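Local coordinates for chromosome partition protein Smc (Pyrococcus furiosus, PDB 3NWC) that probably serves chromosome condensation and partitioning, its hinge domain, the part captured here, joining two subunits into a dimer and binding DNA, at residues A[104-109]-A[147-152]; A[35-40]-A[92-97]; A[8-13]-A[50-55]; A[112-117]-A[122-127]; A[22-27]-A[79-84]. All coordinates share one frame; numbering follows the deposited sequence.

Contact 1 of 5, residues A[104-109]-A[147-152]; sequences SSVGLP and VRMVTI
Ser-104 and Val-147 are the residues whose CA atoms come nearest, 7.7 Å apart. Beyond them the chains stay somewhat farther apart: 104-107 is loop that only becomes strand at 108-109, whereas 147-152 runs into strand 148-151 almost at once. Both strands belong to one mixed sheet, but they are not neighbours in it, since strand 131-134 lies between them. What meets is therefore side chains, and the contact is small, burying 130 Å² in all.

Val-106 points toward strand 148-151 and divides its methyls between two partners. CG1 meets the selenium of the selenomethionine Met-149, SE, at 4.2 Å, and CG2 lies 4.4 Å from Val-147 CG2, a looser touch. The other partner of Val-147 is Ser-104. Val-147 holds CG1 opposite its backbone N (chi1 -175°) and CG2 opposite the carbonyl carbon; both methyls face Ser-104, whose OG rests against the pair of them, 3.9 Å from Val-147 CG1. The hydroxyl thus borders an apolar patch, while Val-147 and Met-149 are buried.

Strand 131-134 links the two: Val-106 also lies on Val-134, Leu-108 pairs through its backbone with Ile-133, and Val-150 pairs with Val-132 and Val-134. Met-149 bonds by backbone to Tyr-157 of the next strand and packs on its side chain. Val-150 packs on helix 52-59 at Ala-54, Val-57 and Ala-58.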
# COMPACT_ATOMS: atom_id res chain seq x y z
N SER A 104 -2.44 -17.05 -16.95
CA SER A 104 -1.64 -16.81 -18.14
C SER A 104 -0.34 -17.60 -18.04
O SER A 104 -0.04 -18.20 -17.01
CB SER A 104 -1.35 -15.31 -18.30
OG SER A 104 -0.39 -14.87 -17.36
N SER A 105 0.43 -17.60 -19.12
CA SER A 105 1.70 -18.30 -19.15
C SER A 105 2.85 -17.33 -19.41
O SER A 105 3.89 -17.70 -19.96
CB SER A 105 1.69 -19.42 -20.20
OG SER A 105 1.33 -18.94 -21.49
N VAL A 106 2.66 -16.08 -18.99
CA VAL A 106 3.64 -15.03 -19.20
C VAL A 106 4.96 -15.30 -18.48
O VAL A 106 6.03 -14.91 -18.94
CB VAL A 106 3.08 -13.66 -18.79
CG1 VAL A 106 4.19 -12.66 -18.51
CG2 VAL A 106 2.13 -13.14 -19.86
N GLY A 107 4.90 -15.97 -17.34
CA GLY A 107 6.12 -16.25 -16.62
C GLY A 107 5.92 -17.13 -15.41
O GLY A 107 4.96 -17.89 -15.35
N LEU A 108 6.81 -16.99 -14.43
CA LEU A 108 6.84 -17.88 -13.28
C LEU A 108 5.98 -17.36 -12.14
O LEU A 108 6.27 -16.29 -11.60
CB LEU A 108 8.29 -18.03 -12.82
CG LEU A 108 8.62 -18.79 -11.53
CD1 LEU A 108 8.28 -20.28 -11.68
CD2 LEU A 108 10.10 -18.62 -11.21
N PRO A 109 4.94 -18.11 -11.76
CA PRO A 109 4.12 -17.68 -10.62
C PRO A 109 4.95 -17.48 -9.36
O PRO A 109 5.74 -18.34 -8.96
CB PRO A 109 3.16 -18.85 -10.41
CG PRO A 109 2.98 -19.40 -11.80
CD PRO A 109 4.36 -19.28 -12.44
N VAL A 147 -1.98 -8.61 -16.37
CA VAL A 147 -1.28 -9.58 -15.54
C VAL A 147 -0.51 -8.83 -14.45
O VAL A 147 0.13 -7.82 -14.73
CB VAL A 147 -0.27 -10.39 -16.37
CG1 VAL A 147 0.37 -11.49 -15.52
CG2 VAL A 147 -0.93 -10.98 -17.62
N ARG A 148 -0.58 -9.30 -13.20
CA ARG A 148 0.31 -8.72 -12.17
C ARG A 148 1.71 -9.29 -12.33
O ARG A 148 1.90 -10.51 -12.27
CB ARG A 148 -0.22 -8.96 -10.75
CG ARG A 148 0.55 -8.19 -9.66
CD ARG A 148 -0.07 -8.39 -8.28
NE ARG A 148 0.20 -7.26 -7.38
CZ ARG A 148 1.15 -7.25 -6.45
NH1 ARG A 148 1.94 -8.30 -6.28
NH2 ARG A 148 1.31 -6.17 -5.67
N MSE A 149 2.70 -8.42 -12.52
CA MSE A 149 4.06 -8.86 -12.76
C MSE A 149 5.06 -8.13 -11.87
O MSE A 149 4.87 -6.97 -11.51
CB MSE A 149 4.45 -8.64 -14.23
CG MSE A 149 3.61 -9.44 -15.21
SE MSE A 149 3.85 -8.74 -17.01
CE MSE A 149 3.02 -6.99 -16.75
N VAL A 150 6.14 -8.81 -11.54
CA VAL A 150 7.25 -8.16 -10.87
C VAL A 150 8.48 -8.57 -11.67
O VAL A 150 8.58 -9.72 -12.07
CB VAL A 150 7.35 -8.56 -9.38
CG1 VAL A 150 7.47 -10.10 -9.22
CG2 VAL A 150 8.49 -7.84 -8.71
N THR A 151 9.38 -7.64 -11.94
CA THR A 151 10.61 -8.01 -12.65
C THR A 151 11.63 -8.49 -11.64
O THR A 151 11.53 -8.19 -10.46
CB THR A 151 11.21 -6.87 -13.49
OG1 THR A 151 11.73 -5.85 -12.62
CG2 THR A 151 10.16 -6.28 -14.41
N ILE A 152 12.63 -9.24 -12.12
CA ILE A 152 13.64 -9.76 -11.24
C ILE A 152 14.39 -8.62 -10.54
O ILE A 152 14.89 -8.79 -9.44
CB ILE A 152 14.65 -10.65 -12.00
CG1 ILE A 152 14.02 -12.01 -12.28
CG2 ILE A 152 15.91 -10.85 -11.19
CD1 ILE A 152 14.00 -12.91 -11.06

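Contact 2 of 5, residues A[35-40]-A[92-97]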
# COMPACT_ATOMS: atom_id res chain seq x y z
N GLY A 35 -5.95 -17.01 17.80
CA GLY A 35 -6.30 -17.05 16.39
C GLY A 35 -5.51 -16.05 15.56
O GLY A 35 -5.89 -15.76 14.42
N ILE A 36 -4.43 -15.54 16.13
CA ILE A 36 -3.53 -14.64 15.42
C ILE A 36 -2.26 -15.40 15.03
O ILE A 36 -1.51 -15.86 15.89
CB ILE A 36 -3.15 -13.43 16.26
CG1 ILE A 36 -4.42 -12.70 16.73
CG2 ILE A 36 -2.22 -12.50 15.47
CD1 ILE A 36 -4.13 -11.49 17.62
N TYR A 37 -2.02 -15.52 13.73
CA TYR A 37 -0.92 -16.35 13.25
C TYR A 37 0.41 -15.60 13.09
O TYR A 37 1.48 -16.17 13.29
CB TYR A 37 -1.33 -17.10 11.98
CG TYR A 37 -2.57 -17.94 12.19
CD1 TYR A 37 -2.50 -19.15 12.87
CD2 TYR A 37 -3.82 -17.52 11.75
CE1 TYR A 37 -3.62 -19.93 13.09
CE2 TYR A 37 -4.95 -18.29 11.95
CZ TYR A 37 -4.85 -19.49 12.63
OH TYR A 37 -5.98 -20.26 12.84
N GLY A 38 0.33 -14.32 12.76
CA GLY A 38 1.52 -13.50 12.57
C GLY A 38 1.46 -12.75 11.25
O GLY A 38 0.48 -12.84 10.53
N THR A 39 2.52 -12.00 10.94
CA THR A 39 2.60 -11.28 9.68
C THR A 39 3.00 -12.20 8.55
O THR A 39 3.65 -13.22 8.78
CB THR A 39 3.64 -10.15 9.77
OG1 THR A 39 4.94 -10.71 9.98
CG2 THR A 39 3.32 -9.20 10.93
N LEU A 40 2.63 -11.85 7.32
CA LEU A 40 3.06 -12.63 6.16
C LEU A 40 4.58 -12.70 6.08
O LEU A 40 5.12 -13.71 5.67
CB LEU A 40 2.48 -12.04 4.87
CG LEU A 40 1.04 -12.42 4.60
CD1 LEU A 40 0.52 -11.75 3.31
CD2 LEU A 40 0.96 -13.94 4.49
N LEU A 92 -5.74 -10.11 7.84
CA LEU A 92 -6.20 -11.01 6.79
C LEU A 92 -6.93 -12.22 7.40
O LEU A 92 -6.29 -13.15 7.88
CB LEU A 92 -5.02 -11.49 5.95
CG LEU A 92 -4.07 -10.40 5.44
CD1 LEU A 92 -2.99 -11.01 4.55
CD2 LEU A 92 -4.84 -9.34 4.67
N PRO A 93 -8.28 -12.18 7.41
CA PRO A 93 -9.07 -13.24 8.05
C PRO A 93 -9.20 -14.41 7.10
O PRO A 93 -9.67 -14.25 5.97
CB PRO A 93 -10.43 -12.58 8.26
CG PRO A 93 -10.28 -11.14 7.80
CD PRO A 93 -9.14 -11.14 6.84
N LEU A 94 -8.75 -15.58 7.54
CA LEU A 94 -8.62 -16.72 6.63
C LEU A 94 -9.94 -17.12 5.99
O LEU A 94 -9.95 -17.59 4.85
CB LEU A 94 -7.96 -17.91 7.31
CG LEU A 94 -6.46 -17.75 7.53
CD1 LEU A 94 -5.89 -18.89 8.34
CD2 LEU A 94 -5.73 -17.61 6.19
N ASN A 95 -11.04 -16.91 6.70
CA ASN A 95 -12.36 -17.28 6.19
C ASN A 95 -12.93 -16.25 5.21
O ASN A 95 -13.93 -16.51 4.54
CB ASN A 95 -13.35 -17.52 7.34
CG ASN A 95 -13.55 -16.28 8.20
OD1 ASN A 95 -12.68 -15.43 8.29
ND2 ASN A 95 -14.71 -16.18 8.85
N LYS A 96 -12.31 -15.08 5.14
CA LYS A 96 -12.85 -14.01 4.31
C LYS A 96 -11.94 -13.69 3.15
O LYS A 96 -12.39 -13.34 2.06
CB LYS A 96 -13.06 -12.74 5.15
CG LYS A 96 -14.08 -12.87 6.26
CD LYS A 96 -15.50 -12.84 5.70
CE LYS A 96 -16.53 -12.81 6.81
NZ LYS A 96 -17.90 -13.04 6.27
N ILE A 97 -10.64 -13.78 3.40
CA ILE A 97 -9.66 -13.25 2.46
C ILE A 97 -9.67 -14.01 1.14
O ILE A 97 -9.65 -15.23 1.10
CB ILE A 97 -8.25 -13.22 3.10
CG1 ILE A 97 -7.34 -12.23 2.36
CG2 ILE A 97 -7.67 -14.63 3.19
CD1 ILE A 97 -7.72 -10.75 2.57
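Leu-40 and Leu-92 touch by one methyl each, CD1 to CD1 at 3.8 Å, and a second touch, between Tyr-37 and Leu-94, completes the contact. All four side chains start out alike, with CG beside the backbone N and anti to the carbonyl carbon. In the leucines the second torsion is extended as well (178° in Leu-40), which places CD1 at the far end of a straight chain and makes it the methyl that does the touching. The CB of Leu-92 is directed toward the other segment; Leu-40 starts off to one side and gains the contact by its length. The two side chains cross at about a right angle.

At the other pair, CD1 of Leu-94 lies 3.8 Å from Tyr-37 CE2, approaching obliquely. On one face of this ring sits the backbone carbon of Gly-35, toward the rim. Leu-94 is carried by a tight turn, in which Pro-93 O accepts from both Lys-96 N (2.9 Å) and Ile-97 N (2.8 Å).

The contact joins the outer strands of the hinge domain's three-stranded mixed sheet; strand 66-68 runs between them, its Val-67 touched by Tyr-37, Leu-40 and Leu-94, and Leu-92 packs on Ala-162 of the second subunit. Carbon meets carbon at both points, so the contact is van der Waals and hydrophobic, without direction of its own; the alignment probably comes from the backbone pairing to strand 66-68.

Contact 3 of 5, residues A[8-13]-A[50-55]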
# COMPACT_ATOMS: atom_id res chain seq x y z
N ARG A 8 22.05 -4.69 -3.31
CA ARG A 8 21.91 -3.38 -2.68
C ARG A 8 20.43 -2.98 -2.64
O ARG A 8 19.93 -2.47 -1.63
CB ARG A 8 22.76 -2.33 -3.41
CG ARG A 8 24.26 -2.58 -3.27
CD ARG A 8 25.09 -1.50 -3.94
NE ARG A 8 26.51 -1.71 -3.66
CZ ARG A 8 27.13 -1.26 -2.57
NH1 ARG A 8 26.46 -0.56 -1.68
NH2 ARG A 8 28.42 -1.50 -2.38
N GLU A 9 19.74 -3.20 -3.75
CA GLU A 9 18.30 -2.92 -3.85
C GLU A 9 17.51 -3.66 -2.78
O GLU A 9 16.63 -3.09 -2.14
CB GLU A 9 17.75 -3.30 -5.24
CG GLU A 9 18.05 -2.30 -6.34
CD GLU A 9 17.42 -0.95 -6.08
OE1 GLU A 9 16.20 -0.82 -6.29
OE2 GLU A 9 18.13 -0.02 -5.65
N LEU A 10 17.80 -4.94 -2.63
CA LEU A 10 17.11 -5.77 -1.64
C LEU A 10 17.34 -5.28 -0.21
O LEU A 10 16.41 -5.16 0.58
CB LEU A 10 17.54 -7.24 -1.75
CG LEU A 10 16.92 -8.21 -0.74
CD1 LEU A 10 15.40 -8.24 -0.89
CD2 LEU A 10 17.50 -9.61 -0.87
N ILE A 11 18.60 -5.02 0.14
CA ILE A 11 18.91 -4.51 1.47
C ILE A 11 18.14 -3.22 1.71
O ILE A 11 17.55 -3.02 2.77
CB ILE A 11 20.43 -4.25 1.65
CG1 ILE A 11 21.21 -5.55 1.45
CG2 ILE A 11 20.70 -3.66 3.03
CD1 ILE A 11 20.89 -6.62 2.47
N ALA A 12 18.16 -2.33 0.71
CA ALA A 12 17.49 -1.04 0.85
C ALA A 12 15.98 -1.22 0.99
O ALA A 12 15.35 -0.61 1.83
CB ALA A 12 17.82 -0.10 -0.29
N ALA A 13 15.40 -2.07 0.16
CA ALA A 13 13.97 -2.28 0.25
C ALA A 13 13.56 -2.79 1.63
O ALA A 13 12.55 -2.37 2.20
CB ALA A 13 13.51 -3.24 -0.86
N ALA A 50 17.65 -15.97 -5.89
CA ALA A 50 17.48 -15.26 -7.16
C ALA A 50 16.19 -14.44 -7.19
O ALA A 50 16.09 -13.44 -7.90
CB ALA A 50 17.53 -16.24 -8.34
N TYR A 51 15.19 -14.86 -6.41
CA TYR A 51 13.88 -14.20 -6.42
C TYR A 51 13.61 -13.40 -5.17
O TYR A 51 12.48 -12.93 -4.96
CB TYR A 51 12.76 -15.23 -6.64
CG TYR A 51 12.98 -16.03 -7.89
CD1 TYR A 51 12.87 -15.44 -9.14
CD2 TYR A 51 13.32 -17.38 -7.83
CE1 TYR A 51 13.10 -16.17 -10.30
CE2 TYR A 51 13.55 -18.11 -8.97
CZ TYR A 51 13.43 -17.50 -10.20
OH TYR A 51 13.65 -18.24 -11.34
N ALA A 52 14.63 -13.23 -4.33
CA ALA A 52 14.44 -12.51 -3.07
C ALA A 52 13.93 -11.09 -3.26
O ALA A 52 13.04 -10.66 -2.54
CB ALA A 52 15.71 -12.51 -2.25
N LEU A 53 14.50 -10.36 -4.20
CA LEU A 53 14.04 -9.00 -4.47
C LEU A 53 12.64 -9.00 -5.09
O LEU A 53 11.76 -8.23 -4.70
CB LEU A 53 15.05 -8.26 -5.36
CG LEU A 53 14.75 -6.81 -5.77
CD1 LEU A 53 14.57 -5.89 -4.54
CD2 LEU A 53 15.85 -6.27 -6.66
N ALA A 54 12.42 -9.89 -6.05
CA ALA A 54 11.10 -9.96 -6.69
C ALA A 54 9.98 -10.21 -5.68
O ALA A 54 8.90 -9.61 -5.76
CB ALA A 54 11.11 -11.05 -7.77
N ILE A 55 10.23 -11.10 -4.72
CA ILE A 55 9.23 -11.42 -3.70
C ILE A 55 9.07 -10.27 -2.69
O ILE A 55 7.95 -9.96 -2.29
CB ILE A 55 9.57 -12.74 -2.97
CG1 ILE A 55 9.47 -13.90 -3.98
CG2 ILE A 55 8.62 -12.98 -1.82
CD1 ILE A 55 8.12 -13.92 -4.70
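This is a helix-to-helix packing contact, in which Leu-10 and Leu-53 bring the N-terminal helix 4-19 against the beginning of helix 52-59. The first helix is probably the stub of a coiled-coil arm entering the hinge, and the second belongs to the hinge itself. Approach is close: the CA atoms of Leu-10 and Leu-53 are 5.3 Å apart, and 200 Å² is buried between the segments.

The two leucines share one conformation, with CG anti to the backbone N (chi1 178° in Leu-10, 180° in Leu-53), and each sends one methyl to the other helix's backbone and one to a CB. Leu-10 lies over Ala-52 and Leu-53: CD2 meets Ala-52 CB at 3.7 Å, while CD1 lies 3.8 Å from Ala-52 O and 3.9 Å from Leu-53 CA. In return Leu-53 CD1 lies 3.9 Å from Leu-10 CA, and its CD2 presses on Glu-9 CB at 3.8 Å. The small side chain of Ala-52, pointing toward helix 4-19, probably lets Leu-10 come close to the backbone.

Glu-9 gives only its CB to this interface. Its chain bends at the second torsion and carries the carboxylate away, to a salt bridge with Arg-169 and a hydrogen bond from Phe-168 N.

Leu-10 and Ala-13 also touch Glu-56, one turn on from Ala-52. Other sides of helix 52-59 serve the rest of the domain: Ala-54 packs against Val-150 of strand 148-151, and Ile-55 against Val-113 and Ile-114.

Contact 4 of 5, residues A[112-117]-A[122-127]; sequences DVIEYD and NAVKFA
A strand followed by a helix packed back against it makes this part of the hinge domain, with Tyr-116 and Ile-114 meeting Val-124. The valine goes to both. Its CG1 stands over the face of the Tyr-116 ring, 3.9 Å from the centroid and 13° off the ring normal, a CH-pi contact, while CG2 comes down nearer the root of the ring, 3.9 Å from Tyr-116 CG. From the strand side Ile-114 reaches tip to tip with the valine, CD1 to Val-124 CG1 at 3.6 Å.

Strand 114-115 pairs antiparallel with strand 45-46, and a short link returns the chain into helix 121-128, bringing residues near in sequence into contact. Tyr-116 CG is held between the backbone N and the carbonyl carbon (chi1 55°), a setting that swings the ring flat beneath the valine. Cutting Tyr-116 back to an alanine is likely to leave Val-124 CG1 without the ring face it stands over and to open a gap between strand and helix. The end of Lys-125 passes near the tyrosine OH in one of two modelled conformers, a doubtful contact. Ile-114 continues onto Ile-55 and Leu-128, and Val-124 onto Leu-40.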
# COMPACT_ATOMS: atom_id res chain seq x y z
N ASP A 112 5.29 -20.09 -6.68
CA ASP A 112 6.14 -21.25 -6.94
C ASP A 112 7.50 -21.14 -6.27
O ASP A 112 8.20 -22.14 -6.09
CB ASP A 112 6.35 -21.45 -8.42
CG ASP A 112 5.11 -21.98 -9.11
OD1 ASP A 112 4.09 -22.17 -8.42
OD2 ASP A 112 5.18 -22.18 -10.33
N VAL A 113 7.90 -19.92 -5.90
CA VAL A 113 9.25 -19.74 -5.36
C VAL A 113 9.26 -19.43 -3.87
O VAL A 113 10.28 -18.99 -3.33
CB VAL A 113 10.07 -18.70 -6.17
CG1 VAL A 113 10.17 -19.11 -7.63
CG2 VAL A 113 9.48 -17.29 -6.02
N ILE A 114 8.15 -19.70 -3.19
CA ILE A 114 8.06 -19.52 -1.75
C ILE A 114 7.51 -20.77 -1.08
O ILE A 114 6.89 -21.63 -1.71
CB ILE A 114 7.15 -18.32 -1.38
CG1 ILE A 114 5.74 -18.53 -1.94
CG2 ILE A 114 7.77 -16.99 -1.85
CD1 ILE A 114 4.72 -17.50 -1.49
N GLU A 115 7.75 -20.85 0.22
CA GLU A 115 7.22 -21.91 1.06
C GLU A 115 6.42 -21.29 2.19
O GLU A 115 6.78 -20.22 2.71
CB GLU A 115 8.35 -22.77 1.65
CG GLU A 115 9.07 -23.59 0.62
CD GLU A 115 10.11 -24.51 1.21
OE1 GLU A 115 10.39 -24.39 2.43
OE2 GLU A 115 10.65 -25.35 0.47
N TYR A 116 5.33 -21.95 2.55
CA TYR A 116 4.44 -21.42 3.57
C TYR A 116 3.58 -22.57 4.05
O TYR A 116 3.46 -23.58 3.36
CB TYR A 116 3.57 -20.29 3.00
CG TYR A 116 2.80 -20.71 1.78
CD1 TYR A 116 3.35 -20.61 0.51
CD2 TYR A 116 1.51 -21.23 1.89
CE1 TYR A 116 2.65 -21.02 -0.60
CE2 TYR A 116 0.81 -21.64 0.79
CZ TYR A 116 1.38 -21.53 -0.46
OH TYR A 116 0.67 -21.94 -1.58
N ASP A 117 3.01 -22.41 5.24
CA ASP A 117 2.14 -23.44 5.80
C ASP A 117 0.82 -23.45 5.02
O ASP A 117 0.23 -22.41 4.78
CB ASP A 117 1.88 -23.11 7.27
CG ASP A 117 1.06 -24.18 7.97
OD1 ASP A 117 0.46 -25.02 7.28
OD2 ASP A 117 1.02 -24.16 9.22
N ASN A 122 -4.79 -19.15 1.97
CA ASN A 122 -5.68 -18.15 1.42
C ASN A 122 -5.08 -16.76 1.54
O ASN A 122 -5.26 -15.93 0.67
CB ASN A 122 -7.04 -18.17 2.10
CG ASN A 122 -7.81 -19.43 1.80
OD1 ASN A 122 -7.51 -20.14 0.84
ND2 ASN A 122 -8.81 -19.72 2.63
N ALA A 123 -4.35 -16.53 2.63
CA ALA A 123 -3.69 -15.26 2.87
C ALA A 123 -2.50 -15.08 1.95
O ALA A 123 -2.29 -13.99 1.42
CB ALA A 123 -3.25 -15.15 4.31
N VAL A 124 -1.73 -16.14 1.74
CA VAL A 124 -0.59 -16.07 0.84
C VAL A 124 -1.01 -15.86 -0.61
O VAL A 124 -0.41 -15.06 -1.34
CB VAL A 124 0.29 -17.34 0.96
CG1 VAL A 124 1.36 -17.34 -0.12
CG2 VAL A 124 0.90 -17.39 2.33
N LYS A 125 -2.05 -16.57 -1.03
CA LYS A 125 -2.52 -16.44 -2.41
C LYS A 125 -3.24 -15.11 -2.63
O LYS A 125 -3.25 -14.59 -3.74
CB LYS A 125 -3.39 -17.63 -2.80
CG LYS A 125 -2.60 -18.91 -2.97
CD LYS A 125 -3.52 -20.12 -3.11
CE LYS A 125 -2.71 -21.40 -3.23
NZ LYS A 125 -1.82 -21.37 -4.42
N PHE A 126 -3.84 -14.57 -1.58
CA PHE A 126 -4.38 -13.22 -1.68
C PHE A 126 -3.25 -12.23 -2.01
O PHE A 126 -3.40 -11.36 -2.86
CB PHE A 126 -5.07 -12.79 -0.38
CG PHE A 126 -5.02 -11.31 -0.14
CD1 PHE A 126 -5.85 -10.45 -0.84
CD2 PHE A 126 -4.10 -10.79 0.74
CE1 PHE A 126 -5.78 -9.09 -0.64
CE2 PHE A 126 -4.03 -9.43 0.95
CZ PHE A 126 -4.87 -8.59 0.26
N ALA A 127 -2.09 -12.38 -1.36
CA ALA A 127 -1.00 -11.42 -1.57
C ALA A 127 -0.23 -11.65 -2.87
O ALA A 127 0.19 -10.70 -3.55
CB ALA A 127 -0.04 -11.44 -0.38

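Contact 5 of 5, residues A[22-27]-A[79-84]; sequences NRAAEE and KYLKEH
Ala-24 and Leu-81 form the buried half of this contact, Glu-27 and Tyr-80 the more exposed one. On the inside, Ala-24 CB faces Leu-81 CD2 at 4.1 Å, an easy fit of two buried side chains. The short helix carrying Ala-24 begins with an Asx turn: Asn-22 OD1 accepts from Ala-24 N at 2.9 Å, the donor lying above the carbonyl plane.

On the more exposed side the contact turns polar. Tyr-80 OH donates to Glu-27 OE1 at 3.0 Å, on the syn side but 31° out of the carboxylate plane, and OE1 sits at the ring edge, 3.2 Å from Tyr-80 CE2. Tyr-80 CG is anti to the backbone N (chi1 -175°), which extends the ring across to the glutamate. With a phenylalanine in place of Tyr-80, the Glu-27 carboxylate would probably lose its hydroxyl partner and be freer to turn. His-84 lies over one face of the tyrosine ring, its ND1 3.4 Å above the centre, and gives a weak bond to Tyr-80 O.

Around the pair, Leu-81 continues onto Leu-89 and Phe-91 of strand 89-93 and onto Gly-165 of the second subunit, while Lys-82 on the same helix makes a salt bridge to Glu-155 of that subunit.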
# COMPACT_ATOMS: atom_id res chain seq x y z
N ASN A 22 4.87 -1.17 11.54
CA ASN A 22 4.54 -0.99 12.94
C ASN A 22 4.75 -2.30 13.72
O ASN A 22 4.13 -3.32 13.42
CB ASN A 22 3.08 -0.55 13.01
CG ASN A 22 2.54 -0.47 14.41
OD1 ASN A 22 3.30 -0.54 15.38
ND2 ASN A 22 1.22 -0.33 14.52
N ARG A 23 5.63 -2.26 14.72
CA ARG A 23 5.96 -3.47 15.47
C ARG A 23 4.85 -3.88 16.44
O ARG A 23 5.04 -4.73 17.32
CB ARG A 23 7.28 -3.29 16.23
CG ARG A 23 7.88 -4.58 16.80
CD ARG A 23 9.15 -4.31 17.59
NE ARG A 23 10.32 -4.15 16.72
CZ ARG A 23 10.64 -3.02 16.09
NH1 ARG A 23 9.87 -1.94 16.22
NH2 ARG A 23 11.72 -2.97 15.33
N ALA A 24 3.67 -3.29 16.25
CA ALA A 24 2.52 -3.58 17.10
C ALA A 24 2.10 -5.04 17.03
O ALA A 24 1.47 -5.56 17.95
CB ALA A 24 1.35 -2.68 16.75
N ALA A 25 2.43 -5.70 15.92
CA ALA A 25 2.08 -7.11 15.76
C ALA A 25 2.64 -7.93 16.91
O ALA A 25 2.02 -8.89 17.37
CB ALA A 25 2.57 -7.64 14.42
N GLU A 26 3.82 -7.53 17.38
CA GLU A 26 4.47 -8.21 18.50
C GLU A 26 3.70 -8.05 19.81
O GLU A 26 3.56 -9.01 20.57
CB GLU A 26 5.91 -7.72 18.66
CG GLU A 26 6.80 -8.03 17.47
CD GLU A 26 6.70 -9.48 17.04
OE1 GLU A 26 7.14 -10.36 17.82
OE2 GLU A 26 6.18 -9.75 15.94
N GLU A 27 3.20 -6.85 20.06
CA GLU A 27 2.41 -6.58 21.25
C GLU A 27 1.08 -7.34 21.24
O GLU A 27 0.52 -7.63 22.30
CB GLU A 27 2.16 -5.07 21.40
CG GLU A 27 2.67 -4.47 22.71
CD GLU A 27 1.58 -4.34 23.77
OE1 GLU A 27 0.39 -4.47 23.43
OE2 GLU A 27 1.93 -4.11 24.95
N LYS A 79 -9.72 -3.59 18.54
CA LYS A 79 -10.08 -2.96 19.81
C LYS A 79 -8.87 -2.84 20.72
O LYS A 79 -8.71 -1.83 21.40
CB LYS A 79 -11.18 -3.75 20.53
CG LYS A 79 -12.56 -3.57 19.94
CD LYS A 79 -13.62 -4.18 20.85
CE LYS A 79 -14.98 -4.22 20.16
NZ LYS A 79 -15.40 -2.88 19.66
N TYR A 80 -8.02 -3.86 20.71
CA TYR A 80 -6.84 -3.89 21.56
C TYR A 80 -5.86 -2.80 21.10
O TYR A 80 -5.30 -2.06 21.92
CB TYR A 80 -6.18 -5.27 21.51
CG TYR A 80 -5.00 -5.43 22.45
CD1 TYR A 80 -5.18 -5.90 23.75
CD2 TYR A 80 -3.72 -5.13 22.04
CE1 TYR A 80 -4.10 -6.04 24.62
CE2 TYR A 80 -2.63 -5.28 22.89
CZ TYR A 80 -2.83 -5.73 24.18
OH TYR A 80 -1.75 -5.88 25.03
N LEU A 81 -5.66 -2.70 19.79
CA LEU A 81 -4.78 -1.66 19.24
C LEU A 81 -5.25 -0.28 19.68
O LEU A 81 -4.44 0.58 20.02
CB LEU A 81 -4.76 -1.72 17.71
CG LEU A 81 -4.15 -2.94 17.02
CD1 LEU A 81 -4.28 -2.73 15.52
CD2 LEU A 81 -2.69 -3.14 17.42
N LYS A 82 -6.56 -0.07 19.66
CA LYS A 82 -7.11 1.23 20.00
C LYS A 82 -6.94 1.52 21.48
O LYS A 82 -6.51 2.61 21.87
CB LYS A 82 -8.59 1.32 19.63
CG LYS A 82 -8.84 1.40 18.13
CD LYS A 82 -10.34 1.43 17.84
CE LYS A 82 -10.60 1.59 16.35
NZ LYS A 82 -12.04 1.41 16.00
N GLU A 83 -7.26 0.54 22.32
CA GLU A 83 -7.19 0.74 23.77
C GLU A 83 -5.77 1.06 24.21
O GLU A 83 -5.57 1.89 25.10
CB GLU A 83 -7.70 -0.49 24.52
CG GLU A 83 -7.84 -0.29 26.02
CD GLU A 83 -8.90 0.74 26.38
OE2 GLU A 83 -8.57 1.70 27.11
N HIS A 84 -4.80 0.40 23.60
CA HIS A 84 -3.41 0.50 24.01
C HIS A 84 -2.61 1.47 23.16
O HIS A 84 -1.40 1.58 23.30
CB HIS A 84 -2.78 -0.89 24.04
CG HIS A 84 -3.26 -1.73 25.17
ND1 HIS A 84 -4.34 -2.59 25.05
CD2 HIS A 84 -2.85 -1.82 26.46
CE1 HIS A 84 -4.55 -3.19 26.21
NE2 HIS A 84 -3.67 -2.74 27.08

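Contacts 1, 3 and 4 form one continuous patch: contact 3 touches contact 1 through Tyr-51 and Ile-152 (CD1 to CD1, 3.4 Å) and contact 4 through Tyr-51 and Val-113, while Leu-108 of contact 1 meets Val-113 as well. Contact 4 is nested in the loop closed by contact 1, their centres 15 Å apart. Contact 2 joins this patch through contact 4, 12 Å away between centres, where Ile-97 packs on Phe-126 and Leu-40 on Ala-127. Contact 5 touches contact 2 through Ala-25 and Thr-39 and lies farthest from contact 1, about 35 Å between centres. Contacts 2 and 5, and contact 4 through Phe-126, reach the second subunit.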